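Side-chain contacts in endo-alpha-mannosidase (Bacteroides thetaiotaomicron, PDB 4ACY), which is an endo-acting alpha-mannosidase of glycoside hydrolase family 99 that probably cleaves internal alpha-mannosidic bonds in mannose-containing glycans: residues G77-S80 and D84-A87; F245-A250 and A261-M266; F249-F254 and G304-D309; P283-T288 and P292-T297. All coordinates share one frame; numbering follows the deposited sequence.

Contact 1: G77-S80 and D84-A87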
loop_
_atom_site.group_PDB
_atom_site.type_symbol
_atom_site.label_atom_id
_atom_site.label_comp_id
_atom_site.label_asym_id
_atom_site.label_seq_id
_atom_site.Cartn_x
_atom_site.Cartn_y
_atom_site.Cartn_z
ATOM N N GLY A 77 21.761 12.987 -3.456
ATOM C CA GLY A 77 22.655 11.830 -3.459
ATOM C C GLY A 77 22.082 10.667 -4.250
ATOM O O GLY A 77 20.992 10.749 -4.809
ATOM N N ALA A 78 22.830 9.571 -4.313
ATOM C CA ALA A 78 22.341 8.403 -5.033
ATOM C C ALA A 78 22.821 7.120 -4.381
ATOM O O ALA A 78 23.952 7.040 -3.915
ATOM C CB ALA A 78 22.795 8.441 -6.512
ATOM N N ILE A 79 21.936 6.130 -4.325
ATOM C CA ILE A 79 22.344 4.766 -3.998
ATOM C C ILE A 79 22.272 3.998 -5.311
ATOM O O ILE A 79 21.230 3.989 -5.964
ATOM C CB ILE A 79 21.438 4.150 -2.902
ATOM C CG1 ILE A 79 21.596 4.931 -1.591
ATOM C CG2 ILE A 79 21.776 2.668 -2.683
ATOM C CD1 ILE A 79 20.551 4.609 -0.552
ATOM N N SER A 80 23.383 3.368 -5.704
ATOM C CA SER A 80 23.501 2.815 -7.070
ATOM C C SER A 80 22.655 1.578 -7.371
ATOM O O SER A 80 22.309 1.321 -8.531
ATOM C CB SER A 80 24.962 2.493 -7.373
ATOM O OG SER A 80 25.392 1.429 -6.557
ATOM N N ASP A 84 25.463 -4.872 -4.255
ATOM C CA ASP A 84 24.610 -5.155 -3.092
ATOM C C ASP A 84 24.330 -3.909 -2.225
ATOM O O ASP A 84 23.934 -4.030 -1.073
ATOM C CB ASP A 84 25.167 -6.317 -2.235
ATOM C CG ASP A 84 25.358 -7.622 -3.038
ATOM O OD1 ASP A 84 24.808 -7.755 -4.155
ATOM O OD2 ASP A 84 26.080 -8.515 -2.542
ATOM N N ASP A 85 24.533 -2.726 -2.805
ATOM C CA ASP A 85 24.342 -1.438 -2.112
ATOM C C ASP A 85 23.018 -0.879 -2.613
ATOM O O ASP A 85 22.968 -0.227 -3.659
ATOM C CB ASP A 85 25.508 -0.498 -2.455
ATOM C CG ASP A 85 25.445 0.858 -1.723
ATOM O OD1 ASP A 85 24.664 1.029 -0.764
ATOM O OD2 ASP A 85 26.234 1.751 -2.108
ATOM N N ILE A 86 21.948 -1.181 -1.885
ATOM C CA ILE A 86 20.596 -0.957 -2.397
ATOM C C ILE A 86 19.765 -0.011 -1.511
ATOM O O ILE A 86 20.035 0.147 -0.318
ATOM C CB ILE A 86 19.836 -2.292 -2.663
ATOM C CG1 ILE A 86 19.556 -3.053 -1.362
ATOM C CG2 ILE A 86 20.610 -3.176 -3.689
ATOM C CD1 ILE A 86 18.542 -4.197 -1.552
ATOM N N ALA A 87 18.743 0.595 -2.117
ATOM C CA ALA A 87 18.024 1.721 -1.508
ATOM C C ALA A 87 16.954 1.332 -0.476
ATOM O O ALA A 87 15.766 1.687 -0.607
ATOM C CB ALA A 87 17.420 2.586 -2.598
HETATM O O HOH W 1 25.609 3.663 -3.910
#

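Contact 2: F245-A250 and A261-M266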
loop_
_atom_site.group_PDB
_atom_site.type_symbol
_atom_site.label_atom_id
_atom_site.label_comp_id
_atom_site.label_asym_id
_atom_site.label_seq_id
_atom_site.Cartn_x
_atom_site.Cartn_y
_atom_site.Cartn_z
ATOM N N PHE A 245 -12.243 6.130 3.754
ATOM C CA PHE A 245 -10.925 6.717 4.031
ATOM C C PHE A 245 -9.944 5.707 4.600
ATOM O O PHE A 245 -10.337 4.761 5.281
ATOM C CB PHE A 245 -11.045 7.919 4.988
ATOM C CG PHE A 245 -11.770 7.622 6.262
ATOM C CD1 PHE A 245 -13.163 7.665 6.310
ATOM C CD2 PHE A 245 -11.068 7.344 7.438
ATOM C CE1 PHE A 245 -13.848 7.397 7.510
ATOM C CE2 PHE A 245 -11.745 7.088 8.639
ATOM C CZ PHE A 245 -13.136 7.117 8.670
ATOM N N TYR A 246 -8.658 5.925 4.316
ATOM C CA TYR A 246 -7.587 5.082 4.861
ATOM C C TYR A 246 -6.474 5.959 5.380
ATOM O O TYR A 246 -6.496 7.179 5.156
ATOM C CB TYR A 246 -7.061 4.066 3.825
ATOM C CG TYR A 246 -6.165 4.603 2.714
ATOM C CD1 TYR A 246 -6.606 5.605 1.832
ATOM C CD2 TYR A 246 -4.885 4.070 2.516
ATOM C CE1 TYR A 246 -5.766 6.082 0.796
ATOM C CE2 TYR A 246 -4.053 4.508 1.475
ATOM C CZ TYR A 246 -4.495 5.529 0.624
ATOM O OH TYR A 246 -3.706 5.986 -0.410
ATOM N N THR A 247 -5.523 5.348 6.075
ATOM C CA THR A 247 -4.549 6.116 6.865
ATOM C C THR A 247 -3.124 6.013 6.344
ATOM O O THR A 247 -2.294 6.897 6.608
ATOM C CB THR A 247 -4.591 5.737 8.349
ATOM O OG1 THR A 247 -4.229 4.362 8.512
ATOM C CG2 THR A 247 -5.996 5.966 8.911
ATOM N N TYR A 248 -2.866 4.923 5.616
ATOM C CA TYR A 248 -1.584 4.594 4.990
ATOM C C TYR A 248 -0.355 4.431 5.903
ATOM O O TYR A 248 0.219 3.345 5.987
ATOM C CB TYR A 248 -1.229 5.467 3.762
ATOM C CG TYR A 248 -0.028 4.861 3.101
ATOM C CD1 TYR A 248 -0.157 3.698 2.345
ATOM C CD2 TYR A 248 1.260 5.366 3.338
ATOM C CE1 TYR A 248 0.958 3.066 1.795
ATOM C CE2 TYR A 248 2.398 4.731 2.785
ATOM C CZ TYR A 248 2.227 3.590 2.015
ATOM O OH TYR A 248 3.320 2.951 1.449
ATOM N N PHE A 249 0.073 5.523 6.536
ATOM C CA PHE A 249 1.406 5.566 7.150
ATOM C C PHE A 249 1.607 4.508 8.226
ATOM O O PHE A 249 0.804 4.394 9.133
ATOM C CB PHE A 249 1.690 6.974 7.674
ATOM C CG PHE A 249 1.570 8.009 6.610
ATOM C CD1 PHE A 249 2.536 8.089 5.602
ATOM C CD2 PHE A 249 0.469 8.859 6.567
ATOM C CE1 PHE A 249 2.423 9.022 4.569
ATOM C CE2 PHE A 249 0.342 9.803 5.540
ATOM C CZ PHE A 249 1.320 9.885 4.542
ATOM N N ALA A 250 2.680 3.730 8.100
ATOM C CA ALA A 250 2.900 2.607 9.012
ATOM C C ALA A 250 3.485 3.058 10.337
ATOM O O ALA A 250 3.492 2.288 11.299
ATOM C CB ALA A 250 3.809 1.593 8.386
ATOM N N ALA A 261 -4.611 5.080 18.629
ATOM C CA ALA A 261 -5.519 5.524 19.693
ATOM C C ALA A 261 -6.769 6.199 19.148
ATOM O O ALA A 261 -7.798 6.233 19.829
ATOM C CB ALA A 261 -4.796 6.465 20.653
ATOM N N ASN A 262 -6.687 6.734 17.928
ATOM C CA ASN A 262 -7.814 7.439 17.317
ATOM C C ASN A 262 -8.709 6.549 16.459
ATOM O O ASN A 262 -9.737 7.005 15.968
ATOM C CB ASN A 262 -7.332 8.627 16.483
ATOM C CG ASN A 262 -6.604 9.658 17.324
ATOM O OD1 ASN A 262 -7.020 9.945 18.444
ATOM N ND2 ASN A 262 -5.498 10.201 16.801
ATOM N N TRP A 263 -8.315 5.293 16.286
ATOM C CA TRP A 263 -9.018 4.397 15.367
ATOM C C TRP A 263 -10.457 4.034 15.763
ATOM O O TRP A 263 -11.341 4.019 14.908
ATOM C CB TRP A 263 -8.176 3.162 15.059
ATOM C CG TRP A 263 -6.975 3.486 14.190
ATOM C CD1 TRP A 263 -6.713 4.664 13.561
ATOM C CD2 TRP A 263 -5.918 2.592 13.826
ATOM N NE1 TRP A 263 -5.541 4.573 12.843
ATOM C CE2 TRP A 263 -5.036 3.305 12.979
ATOM C CE3 TRP A 263 -5.630 1.258 14.130
ATOM C CZ2 TRP A 263 -3.869 2.725 12.432
ATOM C CZ3 TRP A 263 -4.460 0.679 13.595
ATOM C CH2 TRP A 263 -3.611 1.415 12.745
ATOM N N LYS A 264 -10.704 3.753 17.039
ATOM C CA LYS A 264 -12.090 3.522 17.491
ATOM C C LYS A 264 -13.020 4.701 17.164
ATOM O O LYS A 264 -14.119 4.515 16.625
ATOM C CB LYS A 264 -12.137 3.176 18.983
ATOM C CG LYS A 264 -11.664 1.772 19.277
ATOM C CD LYS A 264 -11.888 1.407 20.745
ATOM C CE LYS A 264 -11.456 -0.026 21.012
ATOM N NZ LYS A 264 -11.760 -0.454 22.407
ATOM N N SER A 265 -12.566 5.911 17.469
ATOM C CA SER A 265 -13.330 7.131 17.180
ATOM C C SER A 265 -13.550 7.346 15.669
ATOM O O SER A 265 -14.620 7.764 15.236
ATOM C CB SER A 265 -12.652 8.331 17.851
ATOM O OG SER A 265 -13.248 9.558 17.468
HETATM N N MSE A 266 -12.541 7.046 14.861
HETATM C CA MSE A 266 -12.674 7.208 13.418
HETATM C C MSE A 266 -13.671 6.208 12.837
HETATM O O MSE A 266 -14.468 6.554 11.951
HETATM C CB MSE A 266 -11.305 7.128 12.739
HETATM C CG MSE A 266 -10.467 8.365 13.019
HETATM SE SE MSE A 266 -8.562 8.113 12.703
HETATM C CE MSE A 266 -8.639 7.930 10.778
#

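Contact 3: F249-F254 and G304-D309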
loop_
_atom_site.group_PDB
_atom_site.type_symbol
_atom_site.label_atom_id
_atom_site.label_comp_id
_atom_site.label_asym_id
_atom_site.label_seq_id
_atom_site.Cartn_x
_atom_site.Cartn_y
_atom_site.Cartn_z
ATOM N N PHE A 249 0.073 5.523 6.536
ATOM C CA PHE A 249 1.406 5.566 7.150
ATOM C C PHE A 249 1.607 4.508 8.226
ATOM O O PHE A 249 0.804 4.394 9.133
ATOM C CB PHE A 249 1.690 6.974 7.674
ATOM C CG PHE A 249 1.570 8.009 6.610
ATOM C CD1 PHE A 249 2.536 8.089 5.602
ATOM C CD2 PHE A 249 0.469 8.859 6.567
ATOM C CE1 PHE A 249 2.423 9.022 4.569
ATOM C CE2 PHE A 249 0.342 9.803 5.540
ATOM C CZ PHE A 249 1.320 9.885 4.542
ATOM N N ALA A 250 2.680 3.730 8.100
ATOM C CA ALA A 250 2.900 2.607 9.012
ATOM C C ALA A 250 3.485 3.058 10.337
ATOM O O ALA A 250 3.492 2.288 11.299
ATOM C CB ALA A 250 3.809 1.593 8.386
ATOM N N ALA A 251 4.021 4.281 10.371
ATOM C CA ALA A 251 4.675 4.784 11.587
ATOM C C ALA A 251 3.641 5.438 12.496
ATOM O O ALA A 251 3.017 6.443 12.126
ATOM C CB ALA A 251 5.765 5.754 11.243
ATOM N N THR A 252 3.445 4.843 13.677
ATOM C CA THR A 252 2.442 5.334 14.618
ATOM C C THR A 252 2.735 6.797 14.938
ATOM O O THR A 252 3.880 7.158 15.227
ATOM C CB THR A 252 2.394 4.501 15.918
ATOM O OG1 THR A 252 3.717 4.362 16.438
ATOM C CG2 THR A 252 1.827 3.126 15.645
ATOM N N GLY A 253 1.703 7.632 14.825
ATOM C CA GLY A 253 1.797 9.046 15.187
ATOM C C GLY A 253 2.379 9.948 14.121
ATOM O O GLY A 253 2.431 11.159 14.311
ATOM N N PHE A 254 2.812 9.383 12.991
ATOM C CA PHE A 254 3.306 10.232 11.915
ATOM C C PHE A 254 2.249 11.261 11.507
ATOM O O PHE A 254 2.585 12.408 11.192
ATOM C CB PHE A 254 3.757 9.421 10.705
ATOM C CG PHE A 254 4.287 10.273 9.596
ATOM C CD1 PHE A 254 5.425 11.066 9.795
ATOM C CD2 PHE A 254 3.625 10.327 8.376
ATOM C CE1 PHE A 254 5.909 11.896 8.757
ATOM C CE2 PHE A 254 4.096 11.132 7.337
ATOM C CZ PHE A 254 5.246 11.922 7.531
ATOM N N GLY A 304 8.520 -8.140 16.428
ATOM C CA GLY A 304 7.116 -8.339 16.081
ATOM C C GLY A 304 6.129 -7.633 16.992
ATOM O O GLY A 304 4.941 -7.583 16.688
ATOM N N LYS A 305 6.604 -7.089 18.110
ATOM C CA LYS A 305 5.693 -6.420 19.047
ATOM C C LYS A 305 4.980 -5.211 18.438
ATOM O O LYS A 305 3.805 -4.967 18.716
ATOM C CB LYS A 305 6.418 -6.002 20.328
ATOM C CG LYS A 305 5.457 -5.487 21.395
ATOM C CD LYS A 305 6.186 -5.074 22.670
ATOM C CE LYS A 305 5.189 -4.664 23.748
ATOM N NZ LYS A 305 4.534 -3.356 23.443
ATOM N N TYR A 306 5.706 -4.456 17.620
ATOM C CA TYR A 306 5.147 -3.259 17.006
ATOM C C TYR A 306 3.971 -3.644 16.115
ATOM O O TYR A 306 2.897 -3.052 16.201
ATOM C CB TYR A 306 6.225 -2.557 16.196
ATOM C CG TYR A 306 5.746 -1.280 15.540
ATOM C CD1 TYR A 306 5.176 -1.307 14.276
ATOM C CD2 TYR A 306 5.868 -0.049 16.189
ATOM C CE1 TYR A 306 4.730 -0.134 13.656
ATOM C CE2 TYR A 306 5.437 1.132 15.579
ATOM C CZ TYR A 306 4.870 1.077 14.316
ATOM O OH TYR A 306 4.458 2.230 13.690
ATOM N N TYR A 307 4.185 -4.661 15.281
ATOM C CA TYR A 307 3.151 -5.154 14.378
ATOM C C TYR A 307 1.952 -5.677 15.169
ATOM O O TYR A 307 0.822 -5.334 14.872
ATOM C CB TYR A 307 3.730 -6.270 13.527
ATOM C CG TYR A 307 2.963 -6.648 12.276
ATOM C CD1 TYR A 307 2.335 -5.675 11.478
ATOM C CD2 TYR A 307 2.926 -7.986 11.849
ATOM C CE1 TYR A 307 1.663 -6.023 10.304
ATOM C CE2 TYR A 307 2.257 -8.344 10.667
ATOM C CZ TYR A 307 1.636 -7.362 9.901
ATOM O OH TYR A 307 0.979 -7.693 8.729
ATOM N N ASP A 308 2.215 -6.517 16.170
ATOM C CA ASP A 308 1.145 -7.025 17.043
ATOM C C ASP A 308 0.291 -5.918 17.625
ATOM O O ASP A 308 -0.934 -5.993 17.588
ATOM C CB ASP A 308 1.712 -7.841 18.207
ATOM C CG ASP A 308 2.268 -9.177 17.790
ATOM O OD1 ASP A 308 2.147 -9.587 16.605
ATOM O OD2 ASP A 308 2.872 -9.825 18.677
ATOM N N ASP A 309 0.929 -4.904 18.203
ATOM C CA ASP A 309 0.189 -3.807 18.830
ATOM C C ASP A 309 -0.687 -3.053 17.820
ATOM O O ASP A 309 -1.855 -2.723 18.093
ATOM C CB ASP A 309 1.157 -2.827 19.515
ATOM C CG ASP A 309 1.788 -3.390 20.798
ATOM O OD1 ASP A 309 1.291 -4.385 21.365
ATOM O OD2 ASP A 309 2.788 -2.812 21.270
#

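Contact 4: P283-T288 and P292-T297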
loop_
_atom_site.group_PDB
_atom_site.type_symbol
_atom_site.label_atom_id
_atom_site.label_comp_id
_atom_site.label_asym_id
_atom_site.label_seq_id
_atom_site.Cartn_x
_atom_site.Cartn_y
_atom_site.Cartn_z
ATOM N N PRO A 283 4.510 -3.221 10.113
ATOM C CA PRO A 283 5.336 -3.963 11.091
ATOM C C PRO A 283 6.461 -3.131 11.707
ATOM O O PRO A 283 7.143 -3.589 12.640
ATOM C CB PRO A 283 5.906 -5.114 10.254
ATOM C CG PRO A 283 6.017 -4.555 8.890
ATOM C CD PRO A 283 4.823 -3.616 8.728
ATOM N N GLY A 284 6.647 -1.919 11.179
ATOM C CA GLY A 284 7.700 -1.010 11.617
ATOM C C GLY A 284 7.856 0.090 10.584
ATOM O O GLY A 284 7.050 0.201 9.651
ATOM N N TYR A 285 8.885 0.913 10.743
ATOM C CA TYR A 285 9.179 1.959 9.754
ATOM C C TYR A 285 10.646 2.327 9.885
ATOM O O TYR A 285 11.144 2.544 11.002
ATOM C CB TYR A 285 8.310 3.221 9.951
ATOM C CG TYR A 285 8.494 4.192 8.793
ATOM C CD1 TYR A 285 9.650 4.993 8.688
ATOM C CD2 TYR A 285 7.566 4.231 7.751
ATOM C CE1 TYR A 285 9.838 5.847 7.593
ATOM C CE2 TYR A 285 7.746 5.067 6.643
ATOM C CZ TYR A 285 8.873 5.876 6.569
ATOM O OH TYR A 285 9.036 6.697 5.462
ATOM N N ILE A 286 11.339 2.356 8.754
ATOM C CA ILE A 286 12.661 2.975 8.689
ATOM C C ILE A 286 13.040 3.286 7.246
ATOM O O ILE A 286 13.003 2.410 6.362
ATOM C CB ILE A 286 13.772 2.171 9.436
ATOM C CG1 ILE A 286 15.119 2.897 9.305
ATOM C CG2 ILE A 286 13.849 0.726 8.902
ATOM C CD1 ILE A 286 16.215 2.427 10.306
ATOM N N ASP A 287 13.375 4.549 6.989
ATOM C CA ASP A 287 13.702 4.939 5.617
ATOM C C ASP A 287 14.990 5.756 5.545
ATOM O O ASP A 287 15.162 6.552 4.633
ATOM C CB ASP A 287 12.537 5.713 4.970
ATOM C CG ASP A 287 12.284 7.059 5.632
ATOM O OD1 ASP A 287 12.987 7.405 6.595
ATOM O OD2 ASP A 287 11.349 7.760 5.210
ATOM N N THR A 288 15.893 5.539 6.494
ATOM C CA THR A 288 17.073 6.398 6.573
ATOM C C THR A 288 18.131 6.206 5.491
ATOM O O THR A 288 19.042 7.044 5.387
ATOM C CB THR A 288 17.732 6.368 7.956
ATOM O OG1 THR A 288 18.024 5.012 8.311
ATOM C CG2 THR A 288 16.817 6.983 9.003
ATOM N N PRO A 292 18.052 10.265 5.048
ATOM C CA PRO A 292 18.942 10.118 6.211
ATOM C C PRO A 292 18.539 10.987 7.402
ATOM O O PRO A 292 18.877 10.657 8.536
ATOM C CB PRO A 292 20.316 10.552 5.684
ATOM C CG PRO A 292 20.236 10.461 4.206
ATOM C CD PRO A 292 18.785 10.513 3.790
ATOM N N TRP A 293 17.822 12.080 7.115
ATOM C CA TRP A 293 17.362 13.064 8.099
ATOM C C TRP A 293 16.075 12.639 8.815
ATOM O O TRP A 293 15.618 13.326 9.750
ATOM C CB TRP A 293 17.120 14.416 7.380
ATOM C CG TRP A 293 16.357 14.201 6.116
ATOM C CD1 TRP A 293 16.874 13.983 4.871
ATOM C CD2 TRP A 293 14.937 14.083 5.980
ATOM N NE1 TRP A 293 15.871 13.757 3.969
ATOM C CE2 TRP A 293 14.667 13.816 4.618
ATOM C CE3 TRP A 293 13.859 14.206 6.877
ATOM C CZ2 TRP A 293 13.367 13.668 4.123
ATOM C CZ3 TRP A 293 12.570 14.053 6.390
ATOM C CH2 TRP A 293 12.332 13.781 5.028
ATOM N N ASN A 294 15.495 11.510 8.395
ATOM C CA ASN A 294 14.127 11.145 8.815
ATOM C C ASN A 294 14.070 10.119 9.946
ATOM O O ASN A 294 13.084 9.382 10.069
ATOM C CB ASN A 294 13.302 10.659 7.612
ATOM C CG ASN A 294 11.791 10.710 7.852
ATOM O OD1 ASN A 294 11.281 11.515 8.648
ATOM N ND2 ASN A 294 11.061 9.854 7.144
ATOM N N GLY A 295 15.084 10.128 10.803
ATOM C CA GLY A 295 15.131 9.232 11.955
ATOM C C GLY A 295 13.956 9.352 12.920
ATOM O O GLY A 295 13.615 8.384 13.607
ATOM N N SER A 296 13.311 10.517 12.959
ATOM C CA SER A 296 12.177 10.730 13.866
ATOM C C SER A 296 10.974 9.837 13.526
ATOM O O SER A 296 10.132 9.572 14.380
ATOM C CB SER A 296 11.749 12.208 13.907
ATOM O OG SER A 296 11.184 12.650 12.683
ATOM N N THR A 297 10.900 9.390 12.275
ATOM C CA THR A 297 9.794 8.552 11.808
ATOM C C THR A 297 10.107 7.049 12.039
ATOM O O THR A 297 9.217 6.202 12.001
ATOM C CB THR A 297 9.487 8.806 10.319
ATOM O OG1 THR A 297 9.341 10.216 10.077
ATOM C CG2 THR A 297 8.182 8.115 9.896
HETATM O O HOH W 2 12.948 6.291 9.222
#

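Contact 1: G77-S80 and D84-A87
Ile79 packs its side chain against the backbone from Asp85 to Ala87, a mostly apolar contact, backed by one water bridge, between the end of strand 77-79 and the loop that doubles back from it. This strand pairs with strand 64-66 in a small antiparallel hairpin sheet apart from the eight-stranded barrel. The touching atom is chiefly the branch methyl: Ile79 CG2 lies 3.3 Å from Asp85 O and 3.5 Å from Ile86 C, so it rests mainly on the backbone from the Asp85 carbonyl to the Ile86-Ala87 peptide. Its position follows from the first torsion, which turns CG2 away from the strand's own nitrogen (N-CA-CB-CG1 -64°) and leaves the longer branch to run toward Ala87. There Ile79 CD1 comes within 4.3 Å of Ala87 CB. Ile66 touches Ile79 from the neighbouring strand.

The polar link runs beside this packing. A water accepts from Ser80 N at 2.9 Å and donates to Asp85 OD2 at 2.7 Å, joining a backbone N-H at the strand's end to the carboxylate. The other carboxylate oxygen, OD1, forms a salt bridge with Arg289. Ser80 OG is hydrogen-bonded to Leu82 within the intervening turn, while the hydroxyl of Tyr349 bonds to Asp84 O and Ile86 N.

The two oxygens of Asp85 therefore have separate tasks, one tying the turn together through water and the other meeting the arginine charge, which probably keeps the carboxylate ionised, while the isoleucine supplies the apolar part.

Contact 2: F245-A250 and A261-M266
Phe245, Thr247 and selenomethionine Met266 form the buried join within a beta-alpha-beta unit of the TIM barrel, where strand 244-246 meets helix 263-272, which leads on to strand 276-281. The close part centres on the terminal methyl of Met266. The side chain bends at its last torsion (chi3 68°), bringing CE to 3.9 Å from Phe245 CE2 and 3.8 Å from Thr247 CG2, so that one methyl touches both strand-side residues. Phe277 of the next strand touches Met266 and Thr247 and meets the Phe245 ring, extending the apolar layer. A leucine in place of Phe245 would probably open a gap beside the Met266 methyl and the first helical turn, since its shorter side chain lacks the far end of the ring.

Between the two segments packing is slacker at Trp263, whose NE1 is 4.2 Å from Thr247 CG2, although the indole is buried against helix 305-316; that N-H is bonded to Ala257 O, and Thr247 OG1 to Ser280 N. The helix's solvent side lies at the exposed Lys264. Elsewhere the Phe245 ring turns its edge to a backbone oxygen, with CZ 3.6 Å from Met266 O.

Contact 3: F249-F254 and G304-D309
The backbone of Ala250 to Thr252, which runs into and through the first half of a type II turn (Ala251 to Phe254), passes the first turn of helix 305-316 at a distance, with Thr252 CA 9.3 Å from Tyr306 CA. Tyr306 spans that gap. Its CG stands anti to the backbone N (chi1 -179°), sending the ring out from the helix until the hydroxyl reaches the loop backbone. Tyr306 OH donates to Ala250 O at 2.6 Å, arriving in the carbonyl plane on a lone pair with a C=O...O angle of 138°. The same oxygen accepts from Thr252 N at 2.8 Å, with an N-H...O angle of 151°. Ala250 O also lies near the plane of the phenol ring, off its edge.

Thr252 comes at the tyrosine from the opposite direction. Its methyl CG2 sits 3.4 Å from Tyr306 OH, and its OG1 lies 3.8 Å from Tyr306 CE2 in an oblique approach. Arg299 also touches Tyr306 and hydrogen-bonds to Thr252 O.

With one bond given and one received, the phenol bridges the carbonyl and the N-H of residues two apart and takes the place of a backbone partner for each. The donated and accepted bonds are likely to strengthen one another through polarisation of the hydroxyl, fixing the start of the turn to the helix through two neutral hydrogen bonds.

Contact 4: P283-T288 and P292-T297
Asp287 and Asn294 face each other across a tight bend, and the Asp287 carboxylate gathers most of the polar contacts between 283-288 and 292-297. Asp287 OD2 accepts from Asn294 ND2 at 2.9 Å on its syn lone pair, with the oxygen in the plane of the amide. Tyr285 OH gives the same oxygen a second bond of 2.6 Å, from above the carboxylate plane and 55° out of it; Arg291, between the segments, adds a salt bridge. Asp287 OD1 receives a weak bond from Asn294 ND2, at 3.2 Å. The torsion of Asp287 (chi1 66°) sets the carboxylate between its own N and carbonyl carbon, where it can meet tyrosine and asparagine together.

The rest of Asn294 is also engaged. Its OD1 accepts from Thr297 OG1 at 2.7 Å, from above the carbonyl plane, and its backbone O accepts from Thr297 N and from a water that in turn accepts from Asp287 N at 2.9 Å. Thr297 CG2 makes a CH-pi contact over one face of the Tyr285 ring, 3.8 Å from the centroid and 22° off the normal. A serine in place of Tyr285 would probably leave Asp287 OD2 without its phenol donor and Thr297 CG2 without the ring it lies on. At the mouth of the bend, Pro292 CA approaches Thr288 O at 3.2 Å in a CA-H...O contact.

The arrangement ties together the long beta-alpha loop after strand 276-281, at the C-terminal end of the TIM barrel strands, where enzymes of this fold generally carry their active sites.

How the contacts relate
Contact 2 is the most plainly core-like: apolar, wholly buried, and binding a barrel strand to its following helix. Contacts 3 and 4 are partly buried and polar, contact 3 joining a loop to helix 305-316 and contact 4 two parts of one loop, and they adjoin: Tyr306 packs on Pro283 and Gly284, and Ala251 on the carbonyl of Thr297. Contact 3 shares Phe249 and Ala250 with contact 2, and contact 4 touches contact 2 where Ala250 meets Gly284. Contact 1, also buried, joins a two-stranded sheet outside the barrel to the loop after it, and comes to about 7 Å from contact 4 between nearest atoms; Arg289, in the bend between the segments of contact 4, reaches its Asp85.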